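Local coordinates for protein DyP (Bjerkandera adusta, PDB 3VXJ) that binds heme b and, as a dye-decolorizing peroxidase, probably uses hydrogen peroxide to oxidise dyes and phenols, and is here bound to 2,6-dimethoxyphenol, at residues L101-L105 with S106-A110; T184-P187 with G188-V191; N231-T234 with L235-I239; T298-R302 with C303-A307; L430-I433 with S434-T437. All coordinates share one frame; numbering follows the deposited sequence.

In the fold
All five contacts are local, each within one continuous run of chain, and they follow one another in series, neither nesting nor crossing. Interaction 1 shapes the loop that leads from helix 98-101 toward strand 119-125, in the N-terminal barrel-type region. Interaction 2 reverses the chain ahead of strand 191-192, beside one 2,6-dimethoxyphenol. Interaction 3 ends helix 227-236, and interaction 4 shapes the loop entering helix 308-312, near a second 2,6-dimethoxyphenol; their nearest atoms are about 8 Å apart. Interaction 5 joins strand 420-430 to the C-terminal helix 433-440, its centre about 48 Å from that of interaction 3.

Interaction 1: L101-L105 with S106-A110; sequences LGDDL and SQWVA
Asp104 OD1 is gripped twice by Ser106, whose OG donates to it at 2.7 Å and whose backbone N donates at 3.1 Å. The second bond makes an Asx turn, which leads into a short 3-10 turn after helix 98-101, itself closed at Gly102 by a Schellman motif. Both donors reach OD1 from the same face of the carboxylate, the hydroxyl on the syn side and the N higher above the plane. The hydroxyl gets there because OG stands between the Ser106 N and carbonyl carbon (chi1 73°). Two backbone bonds wind the turn: Gln107 N to Asp104 O and Trp108 N to Leu105 O, each 3.1 Å. Gln107 CG lies 3.7 Å from Asp104 OD2, and the chain bends beyond it at chi2.

On the buried side, Trp108 presents the N-H edge of its indole to Asp103. NE1 donates to Asp103 OD2 at 2.7 Å; the oxygen lies almost in the ring plane and is met on its anti side. Carboxylate and ring planes stand 42° apart. The other oxygen, OD1, forms a salt bridge with Arg221 and accepts from Gln396, so partners on both oxygens fix the rotation of the group. Phe95 meets the Trp108 ring as well. Beyond NE1, the indole edge stays close to the acid, with CZ2 3.5 Å from Asp103 OD2.

Interaction 2: T184-P187 with G188-V191; sequences TVFP and GQAV. With 3DM (2,6-dimethoxyphenol), chain D.
Gln189 runs out almost fully extended (chi1 -173°, chi2 168°), which carries its amide back across the turn and sets the amide oxygen beside Phe186. There the Phe186 N donates to Gln189 OE1 at 2.9 Å in a nearly straight bond, lying in the carbonyl plane of the amide. The return bond, Gln189 N to Phe186 O at 3.0 Å, closes a type II beta turn with Pro187 and Gly188 at its corners; Gly188 takes the positive phi of the third position. The amide and the Phe186 ring run at nearly the same tilt, 16° between planes, with OE1 3.6 Å from CD2. Farther from the bend, Val185 CG1 meets Val191 CG2 at 3.8 Å, the two side chains crossing at about a right angle.

Gly188 and, just past the turn, Ala190 border a 2,6-dimethoxyphenol: Gly188 O lies 3.1 Å from its methoxy oxygen O3, and Ala190 CB is 3.8 Å from its phenol oxygen O1. Asn313 supplies a hydrogen bond to this ligand. Since Gln189 NE2 donates to Gln175 O, its amide is used at both ends, which fixes which way it is flipped and ties the turn to the chain before strand 177-178.

Interaction 3: N231-T234 with L235-I239; sequences NAYT and LANAI
Asn237 folds its amide back onto Tyr233 at the C-terminal end of helix 227-236, where Asn237 is the first residue to leave helical geometry. The backbone bonds come first: Leu235 N donates to Asn231 O at 3.0 Å and Ala236 N to Ala232 O at 2.9 Å, while the next of the series, Asn237 N to Tyr233 O, is weak (131°).

Polar side chains add to these. Asn237 ND2 donates to Tyr233 O at 3.0 Å, with the oxygen in the plane of the amide. One turn earlier Thr234 OG1 donates to Asn231 O at 2.9 Å, so that carbonyl takes both a backbone and a hydroxyl donor.

The aromatic contact involves the same amide nitrogen. Tyr233 CG lies anti to the backbone N (chi1 -178°), which leaves one face of its ring beneath ND2; the nitrogen sits 3.2 Å above the ring plane, toward the rim near CE1, and the amide is tilted 35° to the ring. Val416 and Pro417 also touch this ring.

Van der Waals contact is slighter: the methyl Leu235 CD1 lies 3.5 Å from Asn231 ND2, and Leu235 itself leans on Gln250 and Ala253 of helix 249-261.

Thus one side-chain N-H strengthens the hold on Tyr233 O where the helix ends and the bond from Asn237 N to the same oxygen is weak.

Interaction 4: T298-R302 with C303-A307; sequences TDETR and CPFGA. With 3DM (2,6-dimethoxyphenol), chain E.
Glu300 lies flat over Phe305, the tight part of this loop before helix 308-312. Its CG stands over the ring face, 3.5 Å from the centroid and 16° off the normal, a CH-pi contact, and the carboxylate follows nearly parallel to the ring, the planes 13° apart. With CG beside the backbone N (chi1 -56°) and the chain extended from there, OE1 arrives at the Phe305 N, which donates to it at 2.9 Å and meets it on the anti side. The acid is thus pinned by one straight bond at its tip and by the ring along its shaft. On the backbone side, Glu300 CA makes a CA-H...O contact with Cys303 O at 3.5 Å, and Phe305 CE1 lies 3.5 Å from Asp299 O.

The other side is looser and reaches the surface. Asp299 OD2 takes the Thr301 N at 3.1 Å, forming an Asx turn, and the Thr301 OG1 also at 3.1 Å; Gln410 donates to the same oxygen. Exposed Thr298 turns away from the packed core, its CG2 only 3.4 Å from O2 of a 2,6-dimethoxyphenol that is also hydrogen-bonded to Ser383 O. Arg302 finds its partners outside, NE in a salt bridge with Asp295 and NH2 in a hydrogen bond to Asp271 O.

Pro304 to Ala307 form a type I beta turn that delivers Ala307 to the N-cap of helix 308-312, whose first residue, His308, is the axial ligand of the heme iron. Arg310 of that helix packs on Cys303 and Phe305, and Arg259 of helix 249-261 bonds to Glu300 O.

Interaction 5: L430-I433 with S434-T437; sequences LPSI and SALT
Leu436 reaches back over the start of its own helix toward Ser432 and Pro431. Its CB sits 3.3 Å from Ile433 O, CG lies 3.5 Å from Ser432 O, and CD1 only skirts that oxygen. The tip carries the apolar contact: CD2 touches Pro431 CG at 3.9 Å, the two side chains crossing at about a right angle. Pro431 CB in turn meets Ala435 CB, also at 3.9 Å, so the proline ring fits against two successive residues of the first turn.

Ser432 is the N-cap. Its OG, held between the backbone N and the carbonyl carbon (chi1 72°), accepts from Ala435 N at 3.0 Å, giving a side-chain acceptor to an N-H of the first turn, as an N-cap does. The backbone takes over one residue later, with Leu436 N donating to Ser432 O at 3.1 Å; its second bond, to Ile433 O, is weak.

The cap marks the passage from strand 420-430, an edge strand of its antiparallel sheet within this chain, into helix 433-440. Asn10 accepts from Ser434 N beside the cap and Gln12 donates to Pro431 O, while Ile433, Leu436 and Thr437 rest on Val45 of helix 34-48.

Interaction 1: L101-L105 with S106-A110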
loop_
_atom_site.group_PDB
_atom_site.type_symbol
_atom_site.label_atom_id
_atom_site.label_comp_id
_atom_site.label_asym_id
_atom_site.label_seq_id
_atom_site.Cartn_x
_atom_site.Cartn_y
_atom_site.Cartn_z
ATOM N N LEU A 101 -9.527 -0.616 12.829
ATOM C CA LEU A 101 -9.137 -1.292 11.593
ATOM C C LEU A 101 -9.394 -2.792 11.644
ATOM O O LEU A 101 -9.369 -3.455 10.604
ATOM C CB LEU A 101 -7.663 -1.028 11.261
ATOM C CG LEU A 101 -7.213 0.436 11.146
ATOM C CD1 LEU A 101 -5.689 0.539 11.082
ATOM C CD2 LEU A 101 -7.859 1.104 9.925
ATOM N N GLY A 102 -9.641 -3.323 12.845
ATOM C CA GLY A 102 -9.878 -4.758 13.027
ATOM C C GLY A 102 -8.665 -5.529 13.516
ATOM O O GLY A 102 -8.701 -6.758 13.612
ATOM N N ASP A 103 -7.589 -4.805 13.823
ATOM C CA ASP A 103 -6.332 -5.429 14.242
ATOM C C ASP A 103 -6.458 -6.177 15.559
ATOM O O ASP A 103 -7.148 -5.733 16.491
ATOM C CB ASP A 103 -5.244 -4.373 14.463
ATOM C CG ASP A 103 -4.738 -3.732 13.187
ATOM O OD1 ASP A 103 -5.383 -3.818 12.116
ATOM O OD2 ASP A 103 -3.672 -3.093 13.279
ATOM N N ASP A 104 -5.758 -7.309 15.619
ATOM C CA ASP A 104 -5.457 -7.993 16.859
ATOM C C ASP A 104 -4.276 -7.251 17.466
ATOM O O ASP A 104 -3.145 -7.377 16.998
ATOM C CB ASP A 104 -5.085 -9.447 16.552
ATOM C CG ASP A 104 -4.703 -10.244 17.792
ATOM O OD1 ASP A 104 -4.678 -9.672 18.904
ATOM O OD2 ASP A 104 -4.425 -11.458 17.636
ATOM N N LEU A 105 -4.545 -6.460 18.499
ATOM C CA LEU A 105 -3.522 -5.604 19.096
ATOM C C LEU A 105 -2.379 -6.391 19.738
ATOM O O LEU A 105 -1.276 -5.873 19.873
ATOM C CB LEU A 105 -4.147 -4.676 20.135
ATOM C CG LEU A 105 -5.166 -3.647 19.633
ATOM C CD1 LEU A 105 -5.822 -2.956 20.817
ATOM C CD2 LEU A 105 -4.515 -2.635 18.707
ATOM N N SER A 106 -2.644 -7.642 20.109
ATOM C CA SER A 106 -1.617 -8.477 20.726
ATOM C C SER A 106 -0.478 -8.829 19.764
ATOM O O SER A 106 0.581 -9.300 20.193
ATOM C CB SER A 106 -2.225 -9.744 21.342
ATOM O OG SER A 106 -2.620 -10.678 20.355
ATOM N N GLN A 107 -0.705 -8.597 18.473
ATOM C CA GLN A 107 0.295 -8.862 17.449
ATOM C C GLN A 107 1.147 -7.647 17.117
ATOM O O GLN A 107 2.160 -7.769 16.433
ATOM C CB GLN A 107 -0.380 -9.409 16.183
ATOM C CG GLN A 107 -1.033 -10.774 16.371
ATOM C CD GLN A 107 -0.061 -11.803 16.915
ATOM O OE1 GLN A 107 1.031 -11.995 16.371
ATOM N NE2 GLN A 107 -0.444 -12.460 18.003
ATOM N N TRP A 108 0.741 -6.479 17.606
ATOM C CA TRP A 108 1.551 -5.277 17.448
ATOM C C TRP A 108 2.827 -5.355 18.266
ATOM O O TRP A 108 2.842 -5.894 19.386
ATOM C CB TRP A 108 0.752 -4.041 17.857
ATOM C CG TRP A 108 -0.094 -3.473 16.747
ATOM C CD1 TRP A 108 -1.072 -4.125 16.041
ATOM C CD2 TRP A 108 -0.043 -2.141 16.224
ATOM N NE1 TRP A 108 -1.626 -3.284 15.106
ATOM C CE2 TRP A 108 -1.010 -2.061 15.191
ATOM C CE3 TRP A 108 0.735 -1.010 16.515
ATOM C CZ2 TRP A 108 -1.239 -0.886 14.460
ATOM C CZ3 TRP A 108 0.520 0.158 15.786
ATOM C CH2 TRP A 108 -0.462 0.211 14.763
ATOM N N VAL A 109 3.898 -4.807 17.705
ATOM C CA VAL A 109 5.180 -4.789 18.409
ATOM C C VAL A 109 5.835 -3.412 18.452
ATOM O O VAL A 109 5.545 -2.530 17.626
ATOM C CB VAL A 109 6.191 -5.813 17.845
ATOM C CG1 VAL A 109 5.698 -7.240 18.055
ATOM C CG2 VAL A 109 6.480 -5.549 16.386
ATOM N N ALA A 110 6.723 -3.249 19.426
ATOM C CA ALA A 110 7.529 -2.043 19.553
ATOM C C ALA A 110 8.345 -1.815 18.275
ATOM O O ALA A 110 8.756 -2.773 17.621
ATOM C CB ALA A 110 8.438 -2.154 20.767
#

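Interaction 2: T184-P187 with G188-V191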
loop_
_atom_site.group_PDB
_atom_site.type_symbol
_atom_site.label_atom_id
_atom_site.label_comp_id
_atom_site.label_asym_id
_atom_site.label_seq_id
_atom_site.Cartn_x
_atom_site.Cartn_y
_atom_site.Cartn_z
ATOM N N THR A 184 1.616 9.594 -18.753
ATOM C CA THR A 184 0.836 8.623 -19.524
ATOM C C THR A 184 -0.305 8.066 -18.677
ATOM O O THR A 184 -0.100 7.662 -17.529
ATOM C CB THR A 184 1.704 7.469 -20.099
ATOM O OG1 THR A 184 2.147 6.608 -19.043
ATOM C CG2 THR A 184 2.911 8.017 -20.861
ATOM N N VAL A 185 -1.507 8.073 -19.250
ATOM C CA VAL A 185 -2.697 7.523 -18.602
ATOM C C VAL A 185 -3.140 6.277 -19.362
ATOM O O VAL A 185 -3.362 6.318 -20.574
ATOM C CB VAL A 185 -3.859 8.555 -18.534
ATOM C CG1 VAL A 185 -5.122 7.924 -17.947
ATOM C CG2 VAL A 185 -3.445 9.779 -17.720
ATOM N N PHE A 186 -3.260 5.171 -18.639
ATOM C CA PHE A 186 -3.618 3.895 -19.239
ATOM C C PHE A 186 -5.127 3.713 -19.293
ATOM O O PHE A 186 -5.848 4.262 -18.458
ATOM C CB PHE A 186 -2.977 2.746 -18.454
ATOM C CG PHE A 186 -1.473 2.797 -18.421
ATOM C CD1 PHE A 186 -0.727 2.565 -19.573
ATOM C CD2 PHE A 186 -0.802 3.052 -17.231
ATOM C CE1 PHE A 186 0.673 2.611 -19.548
ATOM C CE2 PHE A 186 0.596 3.095 -17.196
ATOM C CZ PHE A 186 1.331 2.868 -18.352
ATOM N N PRO A 187 -5.619 2.938 -20.277
ATOM C CA PRO A 187 -7.033 2.581 -20.333
ATOM C C PRO A 187 -7.519 1.937 -19.027
ATOM O O PRO A 187 -6.933 0.964 -18.542
ATOM C CB PRO A 187 -7.086 1.585 -21.498
ATOM C CG PRO A 187 -5.980 2.036 -22.398
ATOM C CD PRO A 187 -4.883 2.420 -21.448
ATOM N N GLY A 188 -8.569 2.511 -18.449
ATOM C CA GLY A 188 -9.133 2.013 -17.199
ATOM C C GLY A 188 -8.592 2.704 -15.960
ATOM O O GLY A 188 -9.133 2.537 -14.868
ATOM N N GLN A 189 -7.529 3.481 -16.121
ATOM C CA GLN A 189 -6.933 4.198 -15.012
ATOM C C GLN A 189 -7.833 5.368 -14.599
ATOM O O GLN A 189 -8.335 6.104 -15.459
ATOM C CB GLN A 189 -5.539 4.679 -15.419
ATOM C CG GLN A 189 -4.759 5.278 -14.296
ATOM C CD GLN A 189 -3.291 5.488 -14.604
ATOM O OE1 GLN A 189 -2.878 5.626 -15.759
ATOM N NE2 GLN A 189 -2.491 5.547 -13.555
ATOM N N ALA A 190 -8.066 5.513 -13.294
ATOM C CA ALA A 190 -8.865 6.629 -12.790
ATOM C C ALA A 190 -8.054 7.911 -12.874
ATOM O O ALA A 190 -6.880 7.941 -12.503
ATOM C CB ALA A 190 -9.317 6.376 -11.361
ATOM N N VAL A 191 -8.683 8.959 -13.394
ATOM C CA VAL A 191 -8.087 10.283 -13.428
ATOM C C VAL A 191 -8.825 11.107 -12.380
ATOM O O VAL A 191 -10.049 11.238 -12.434
ATOM C CB VAL A 191 -8.182 10.923 -14.832
ATOM C CG1 VAL A 191 -7.674 12.345 -14.804
ATOM C CG2 VAL A 191 -7.391 10.096 -15.847
HETATM O O1 3DM D . -11.339 3.176 -10.797
HETATM C C1 3DM D . -12.627 3.269 -11.280
HETATM C C2 3DM D . -13.665 3.780 -10.493
HETATM O O2 3DM D . -13.384 4.187 -9.213
HETATM C C7 3DM D . -14.485 4.345 -8.305
HETATM C C3 3DM D . -14.954 3.862 -11.038
HETATM C C4 3DM D . -15.205 3.413 -12.338
HETATM C C5 3DM D . -14.171 2.911 -13.121
HETATM C C6 3DM D . -12.884 2.836 -12.586
HETATM O O3 3DM D . -11.828 2.347 -13.303
HETATM C C8 3DM D . -12.132 1.610 -14.518
#

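Interaction 3: N231-T234 with L235-I239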
loop_
_atom_site.group_PDB
_atom_site.type_symbol
_atom_site.label_atom_id
_atom_site.label_comp_id
_atom_site.label_asym_id
_atom_site.label_seq_id
_atom_site.Cartn_x
_atom_site.Cartn_y
_atom_site.Cartn_z
ATOM N N ASN A 231 -0.830 -21.010 0.652
ATOM C CA ASN A 231 -0.686 -22.027 -0.382
ATOM C C ASN A 231 -1.455 -23.297 -0.010
ATOM O O ASN A 231 -2.228 -23.827 -0.814
ATOM C CB ASN A 231 0.799 -22.347 -0.585
ATOM C CG ASN A 231 1.041 -23.313 -1.729
ATOM O OD1 ASN A 231 0.822 -22.975 -2.892
ATOM N ND2 ASN A 231 1.516 -24.514 -1.403
ATOM N N ALA A 232 -1.264 -23.776 1.216
ATOM C CA ALA A 232 -1.951 -24.977 1.687
ATOM C C ALA A 232 -3.464 -24.802 1.686
ATOM O O ALA A 232 -4.190 -25.730 1.318
ATOM C CB ALA A 232 -1.448 -25.369 3.072
ATOM N N TYR A 233 -3.937 -23.616 2.079
ATOM C CA TYR A 233 -5.365 -23.323 2.063
ATOM C C TYR A 233 -5.940 -23.410 0.649
ATOM O O TYR A 233 -7.019 -23.965 0.455
ATOM C CB TYR A 233 -5.669 -21.943 2.663
ATOM C CG TYR A 233 -7.152 -21.647 2.684
ATOM C CD1 TYR A 233 -7.966 -22.131 3.707
ATOM C CD2 TYR A 233 -7.749 -20.909 1.662
ATOM C CE1 TYR A 233 -9.340 -21.873 3.716
ATOM C CE2 TYR A 233 -9.115 -20.653 1.664
ATOM C CZ TYR A 233 -9.904 -21.132 2.689
ATOM O OH TYR A 233 -11.256 -20.871 2.678
ATOM N N THR A 234 -5.231 -22.860 -0.335
ATOM C CA THR A 234 -5.734 -22.895 -1.711
ATOM C C THR A 234 -5.719 -24.312 -2.283
ATOM O O THR A 234 -6.593 -24.667 -3.065
ATOM C CB THR A 234 -5.001 -21.924 -2.670
ATOM O OG1 THR A 234 -3.647 -22.343 -2.840
ATOM C CG2 THR A 234 -5.042 -20.467 -2.166
ATOM N N LEU A 235 -4.735 -25.118 -1.894
ATOM C CA LEU A 235 -4.715 -26.520 -2.296
ATOM C C LEU A 235 -5.859 -27.310 -1.655
ATOM O O LEU A 235 -6.530 -28.089 -2.337
ATOM C CB LEU A 235 -3.355 -27.149 -1.987
ATOM C CG LEU A 235 -2.228 -26.685 -2.918
ATOM C CD1 LEU A 235 -0.881 -26.969 -2.287
ATOM C CD2 LEU A 235 -2.347 -27.379 -4.275
ATOM N N ALA A 236 -6.096 -27.095 -0.359
ATOM C CA ALA A 236 -7.163 -27.796 0.365
ATOM C C ALA A 236 -8.561 -27.426 -0.125
ATOM O O ALA A 236 -9.499 -28.222 -0.016
ATOM C CB ALA A 236 -7.044 -27.538 1.861
ATOM N N ASN A 237 -8.692 -26.223 -0.674
ATOM C CA ASN A 237 -9.986 -25.689 -1.095
ATOM C C ASN A 237 -10.054 -25.429 -2.596
ATOM O O ASN A 237 -10.880 -24.646 -3.079
ATOM C CB ASN A 237 -10.317 -24.443 -0.278
ATOM C CG ASN A 237 -10.548 -24.771 1.174
ATOM O OD1 ASN A 237 -11.630 -25.225 1.549
ATOM N ND2 ASN A 237 -9.528 -24.577 1.996
ATOM N N ALA A 238 -9.168 -26.099 -3.326
ATOM C CA ALA A 238 -9.037 -25.921 -4.768
ATOM C C ALA A 238 -10.392 -25.996 -5.445
ATOM O O ALA A 238 -11.207 -26.863 -5.138
ATOM C CB ALA A 238 -8.108 -26.975 -5.343
ATOM N N ILE A 239 -10.642 -25.075 -6.363
ATOM C CA ILE A 239 -11.913 -25.049 -7.077
ATOM C C ILE A 239 -11.949 -26.219 -8.063
ATOM O O ILE A 239 -11.023 -26.368 -8.857
ATOM C CB ILE A 239 -12.121 -23.683 -7.761
ATOM C CG1 ILE A 239 -12.256 -22.600 -6.684
ATOM C CG2 ILE A 239 -13.334 -23.710 -8.680
ATOM C CD1 ILE A 239 -12.206 -21.196 -7.170
#

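Interaction 4: T298-R302 with C303-A307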
loop_
_atom_site.group_PDB
_atom_site.type_symbol
_atom_site.label_atom_id
_atom_site.label_comp_id
_atom_site.label_asym_id
_atom_site.label_seq_id
_atom_site.Cartn_x
_atom_site.Cartn_y
_atom_site.Cartn_z
ATOM N N THR A 298 -23.993 -8.010 -11.159
ATOM C CA THR A 298 -25.060 -8.739 -10.482
ATOM C C THR A 298 -24.869 -10.259 -10.517
ATOM O O THR A 298 -25.825 -11.014 -10.365
ATOM C CB THR A 298 -26.468 -8.316 -10.995
ATOM O OG1 THR A 298 -26.532 -8.443 -12.416
ATOM C CG2 THR A 298 -26.774 -6.868 -10.616
ATOM N N ASP A 299 -23.625 -10.691 -10.698
ATOM C CA ASP A 299 -23.272 -12.104 -10.605
ATOM C C ASP A 299 -21.787 -12.203 -10.284
ATOM O O ASP A 299 -21.065 -11.213 -10.413
ATOM C CB ASP A 299 -23.598 -12.832 -11.912
ATOM C CG ASP A 299 -23.743 -14.317 -11.708
ATOM O OD1 ASP A 299 -24.826 -14.744 -11.262
ATOM O OD2 ASP A 299 -22.782 -15.056 -11.990
ATOM N N GLU A 300 -21.334 -13.390 -9.872
ATOM C CA GLU A 300 -19.938 -13.572 -9.454
ATOM C C GLU A 300 -19.132 -14.503 -10.349
ATOM O O GLU A 300 -17.988 -14.822 -10.026
ATOM C CB GLU A 300 -19.860 -14.042 -7.997
ATOM C CG GLU A 300 -20.570 -13.095 -7.065
ATOM C CD GLU A 300 -20.335 -13.415 -5.612
ATOM O OE1 GLU A 300 -19.225 -13.121 -5.126
ATOM O OE2 GLU A 300 -21.278 -13.925 -4.946
ATOM N N THR A 301 -19.678 -14.919 -11.489
ATOM C CA THR A 301 -18.877 -15.798 -12.339
ATOM C C THR A 301 -17.557 -15.172 -12.773
ATOM O O THR A 301 -16.502 -15.798 -12.664
ATOM C CB THR A 301 -19.645 -16.281 -13.557
ATOM O OG1 THR A 301 -20.712 -17.104 -13.092
ATOM C CG2 THR A 301 -18.731 -17.108 -14.488
ATOM N N ARG A 302 -17.606 -13.936 -13.249
ATOM C CA ARG A 302 -16.373 -13.320 -13.731
ATOM C C ARG A 302 -15.453 -12.863 -12.599
ATOM O O ARG A 302 -14.240 -12.916 -12.743
ATOM C CB ARG A 302 -16.678 -12.178 -14.698
ATOM C CG ARG A 302 -17.392 -12.645 -15.958
ATOM C CD ARG A 302 -17.527 -11.546 -17.006
ATOM N NE ARG A 302 -16.264 -11.303 -17.692
ATOM C CZ ARG A 302 -15.838 -11.963 -18.766
ATOM N NH1 ARG A 302 -16.559 -12.932 -19.294
ATOM N NH2 ARG A 302 -14.662 -11.663 -19.306
ATOM N N CYS A 303 -16.025 -12.399 -11.491
ATOM C CA CYS A 303 -15.238 -11.938 -10.335
ATOM C C CYS A 303 -16.104 -11.978 -9.084
ATOM O O CYS A 303 -17.225 -11.465 -9.111
ATOM C CB CYS A 303 -14.743 -10.499 -10.558
ATOM S SG CYS A 303 -13.577 -9.903 -9.314
ATOM N N PRO A 304 -15.590 -12.555 -7.970
ATOM C CA PRO A 304 -16.365 -12.439 -6.723
ATOM C C PRO A 304 -16.585 -10.988 -6.307
ATOM O O PRO A 304 -15.763 -10.116 -6.619
ATOM C CB PRO A 304 -15.490 -13.157 -5.683
ATOM C CG PRO A 304 -14.564 -14.047 -6.505
ATOM C CD PRO A 304 -14.302 -13.251 -7.752
ATOM N N PHE A 305 -17.676 -10.737 -5.596
ATOM C CA PHE A 305 -17.939 -9.393 -5.084
ATOM C C PHE A 305 -16.890 -8.960 -4.063
ATOM O O PHE A 305 -16.607 -7.766 -3.942
ATOM C CB PHE A 305 -19.328 -9.292 -4.449
ATOM C CG PHE A 305 -20.465 -9.606 -5.388
ATOM C CD1 PHE A 305 -20.522 -9.052 -6.667
ATOM C CD2 PHE A 305 -21.516 -10.425 -4.967
ATOM C CE1 PHE A 305 -21.588 -9.339 -7.526
ATOM C CE2 PHE A 305 -22.573 -10.721 -5.822
ATOM C CZ PHE A 305 -22.609 -10.168 -7.096
ATOM N N GLY A 306 -16.312 -9.929 -3.350
ATOM C CA GLY A 306 -15.402 -9.673 -2.231
ATOM C C GLY A 306 -13.911 -9.877 -2.492
ATOM O O GLY A 306 -13.125 -9.862 -1.544
ATOM N N ALA A 307 -13.512 -10.038 -3.759
ATOM C CA ALA A 307 -12.097 -10.123 -4.134
ATOM C C ALA A 307 -11.335 -8.857 -3.706
ATOM O O ALA A 307 -11.888 -7.752 -3.725
ATOM C CB ALA A 307 -11.970 -10.344 -5.628
HETATM O O1 3DM E . -28.544 -7.011 -7.592
HETATM C C1 3DM E . -29.551 -7.890 -7.335
HETATM C C2 3DM E . -30.087 -8.645 -8.379
HETATM O O2 3DM E . -29.564 -8.466 -9.629
HETATM C C7 3DM E . -30.241 -9.149 -10.701
HETATM C C3 3DM E . -31.121 -9.554 -8.116
HETATM C C4 3DM E . -31.614 -9.697 -6.816
HETATM C C5 3DM E . -31.075 -8.935 -5.775
HETATM C C6 3DM E . -30.042 -8.026 -6.035
HETATM O O3 3DM E . -29.471 -7.265 -5.048
HETATM C C8 3DM E . -30.271 -7.064 -3.864
#

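Interaction 5: L430-I433 with S434-T437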
loop_
_atom_site.group_PDB
_atom_site.type_symbol
_atom_site.label_atom_id
_atom_site.label_comp_id
_atom_site.label_asym_id
_atom_site.label_seq_id
_atom_site.Cartn_x
_atom_site.Cartn_y
_atom_site.Cartn_z
ATOM N N LEU A 430 3.863 13.721 4.936
ATOM C CA LEU A 430 5.035 14.085 4.137
ATOM C C LEU A 430 4.828 15.478 3.576
ATOM O O LEU A 430 4.020 15.664 2.670
ATOM C CB LEU A 430 5.256 13.094 2.989
ATOM C CG LEU A 430 5.930 11.764 3.321
ATOM C CD1 LEU A 430 5.025 10.859 4.150
ATOM C CD2 LEU A 430 6.346 11.077 2.043
ATOM N N PRO A 431 5.572 16.471 4.102
ATOM C CA PRO A 431 5.393 17.828 3.598
ATOM C C PRO A 431 6.006 18.006 2.203
ATOM O O PRO A 431 6.754 17.141 1.708
ATOM C CB PRO A 431 6.174 18.678 4.613
ATOM C CG PRO A 431 6.314 17.805 5.844
ATOM C CD PRO A 431 6.447 16.430 5.284
ATOM N N SER A 432 5.689 19.125 1.563
ATOM C CA SER A 432 6.436 19.528 0.378
ATOM C C SER A 432 7.905 19.748 0.734
ATOM O O SER A 432 8.283 19.912 1.908
ATOM C CB SER A 432 5.850 20.808 -0.221
ATOM O OG SER A 432 6.141 21.923 0.603
ATOM N N ILE A 433 8.742 19.776 -0.289
ATOM C CA ILE A 433 10.171 19.928 -0.072
ATOM C C ILE A 433 10.471 21.310 0.523
ATOM O O ILE A 433 11.256 21.424 1.473
ATOM C CB ILE A 433 10.964 19.609 -1.362
ATOM C CG1 ILE A 433 10.772 18.123 -1.727
ATOM C CG2 ILE A 433 12.457 19.948 -1.205
ATOM C CD1 ILE A 433 11.423 17.694 -3.026
ATOM N N SER A 434 9.825 22.350 -0.006
ATOM C CA SER A 434 9.990 23.694 0.541
ATOM C C SER A 434 9.487 23.767 1.984
ATOM O O SER A 434 10.122 24.393 2.826
ATOM C CB SER A 434 9.313 24.748 -0.350
ATOM O OG SER A 434 7.920 24.523 -0.459
ATOM N N ALA A 435 8.371 23.100 2.290
ATOM C CA ALA A 435 7.847 23.135 3.656
ATOM C C ALA A 435 8.792 22.483 4.661
ATOM O O ALA A 435 8.846 22.895 5.818
ATOM C CB ALA A 435 6.468 22.512 3.731
ATOM N N LEU A 436 9.546 21.479 4.218
ATOM C CA LEU A 436 10.530 20.848 5.093
ATOM C C LEU A 436 11.498 21.857 5.700
ATOM O O LEU A 436 11.790 21.808 6.895
ATOM C CB LEU A 436 11.304 19.762 4.351
ATOM C CG LEU A 436 10.568 18.444 4.101
ATOM C CD1 LEU A 436 11.428 17.549 3.240
ATOM C CD2 LEU A 436 10.206 17.734 5.400
ATOM N N THR A 437 11.988 22.775 4.874
ATOM C CA THR A 437 12.962 23.757 5.343
ATOM C C THR A 437 12.342 25.079 5.804
ATOM O O THR A 437 12.826 25.683 6.767
ATOM C CB THR A 437 14.087 23.995 4.301
ATOM O OG1 THR A 437 13.528 24.505 3.083
ATOM C CG2 THR A 437 14.820 22.686 4.021
#